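Local coordinates for uncharacterized protein (Nostoc punctiforme, PDB 2QDR) that is of unknown function but adopts a double-stranded beta-helix (cupin) fold and is a putative dioxygenase, at residues S38-A43 with M159-V164. Residues are numbered along the deposited sequence; the frame is centred on the assembly and turned at random.
Sequences SGRRTA and MENGSV
The flat guanidinium of Arg-40 presents an edge to Asn-161, whose OD1 lies near the guanidinium plane, 4.5 Å from NH2, while the carbonyl O of Glu-160 approaches obliquely, 4.4 Å from the same nitrogen. Neither oxygen is close enough to bond, so this is loose polar packing inside a cupin, or double-stranded beta-helix, fold. It joins the turn leading into short strand 41-42 to the end of strand 154-160, two strands of one antiparallel sheet that are separated within it by 79-86 and 92-98. Arginine suits the place because its chain is long enough to reach from the turn to the end of strand 154-160: beyond CB it runs fully extended, with chi2 -169° and chi3 -178°, and delivers a buried charge among oxygen acceptors. NE is held by the backbone O of Asn-36, whose ND2 donates to the backbone O of Asn-161; NH2 has its own hydrogen bond just outside the segments, and NH1 has weaker links to Thr-93 and Glu-241. Asparagine suits the edge position, since its amide offers both an acceptor and a donor. The carboxamide of Asn-161 is gripped at both ends, OD1 accepting from Arg-284 NH1 and ND2 donating to Glu-114 OE2.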
# COMPACT_ATOMS: atom_id res chain seq x y z
N SER A 38 5.54 9.71 -37.54
CA SER A 38 4.84 10.86 -38.08
C SER A 38 4.70 10.84 -39.58
O SER A 38 5.56 10.29 -40.27
CB SER A 38 5.64 12.10 -37.72
OG SER A 38 5.91 12.14 -36.33
N GLY A 39 3.61 11.43 -40.07
CA GLY A 39 3.32 11.58 -41.50
C GLY A 39 3.43 10.42 -42.46
O GLY A 39 3.86 10.62 -43.59
N ARG A 40 3.03 9.22 -42.04
CA ARG A 40 3.14 8.03 -42.91
C ARG A 40 1.93 7.72 -43.80
O ARG A 40 0.79 8.01 -43.45
CB ARG A 40 3.47 6.78 -42.10
CG ARG A 40 4.80 6.82 -41.37
CD ARG A 40 5.14 5.44 -40.82
NE ARG A 40 6.39 5.42 -40.05
CZ ARG A 40 6.98 4.32 -39.56
NH1 ARG A 40 6.50 3.10 -39.80
NH2 ARG A 40 8.11 4.44 -38.87
N ARG A 41 2.23 7.10 -44.93
CA ARG A 41 1.27 6.68 -45.93
C ARG A 41 0.95 5.22 -45.60
O ARG A 41 1.87 4.46 -45.33
CB ARG A 41 1.92 6.77 -47.31
CG ARG A 41 1.02 6.53 -48.52
CD ARG A 41 1.92 6.51 -49.77
NE ARG A 41 1.26 6.43 -51.08
CZ ARG A 41 0.70 5.33 -51.62
NH1 ARG A 41 0.60 4.18 -50.95
NH2 ARG A 41 0.17 5.40 -52.84
N THR A 42 -0.32 4.82 -45.62
CA THR A 42 -0.66 3.43 -45.35
C THR A 42 -0.70 2.64 -46.66
O THR A 42 -0.57 3.20 -47.76
CB THR A 42 -2.01 3.30 -44.66
OG1 THR A 42 -3.03 3.76 -45.56
CG2 THR A 42 -2.02 4.13 -43.38
N ALA A 43 -0.84 1.32 -46.53
CA ALA A 43 -0.93 0.42 -47.68
C ALA A 43 -2.24 0.62 -48.43
O ALA A 43 -2.30 0.39 -49.62
CB ALA A 43 -0.83 -1.03 -47.23
N MSE A 159 10.62 -3.40 -38.64
CA MSE A 159 10.48 -1.95 -38.43
C MSE A 159 11.76 -1.12 -38.61
O MSE A 159 12.59 -1.05 -37.72
CB MSE A 159 9.92 -1.75 -37.01
CG MSE A 159 8.48 -2.20 -36.89
SE MSE A 159 7.85 -2.51 -35.10
CE MSE A 159 8.83 -4.14 -34.68
N GLU A 160 11.88 -0.49 -39.77
CA GLU A 160 13.02 0.36 -40.13
C GLU A 160 12.69 1.77 -39.63
O GLU A 160 11.74 2.35 -40.13
CB GLU A 160 13.23 0.34 -41.63
CG GLU A 160 13.40 -1.07 -42.22
CD GLU A 160 13.62 -1.07 -43.72
OE1 GLU A 160 13.74 0.01 -44.34
OE2 GLU A 160 13.67 -2.17 -44.29
N ASN A 161 13.45 2.32 -38.68
CA ASN A 161 13.13 3.64 -38.08
C ASN A 161 14.02 4.84 -38.39
O ASN A 161 13.55 5.98 -38.27
CB ASN A 161 13.14 3.51 -36.56
CG ASN A 161 12.20 2.47 -36.03
OD1 ASN A 161 11.23 2.07 -36.67
ND2 ASN A 161 12.46 2.04 -34.81
N GLY A 162 15.29 4.62 -38.70
CA GLY A 162 16.25 5.69 -39.00
C GLY A 162 15.83 6.77 -39.98
O GLY A 162 14.87 6.59 -40.75
N SER A 163 16.55 7.88 -39.95
CA SER A 163 16.28 9.03 -40.82
C SER A 163 16.54 8.71 -42.29
O SER A 163 15.85 9.23 -43.16
CB SER A 163 17.14 10.20 -40.38
OG SER A 163 16.99 10.42 -39.00
N VAL A 164 17.57 7.90 -42.55
CA VAL A 164 17.93 7.49 -43.91
C VAL A 164 17.30 6.11 -44.10
O VAL A 164 16.96 5.46 -43.12
CB VAL A 164 19.44 7.43 -44.12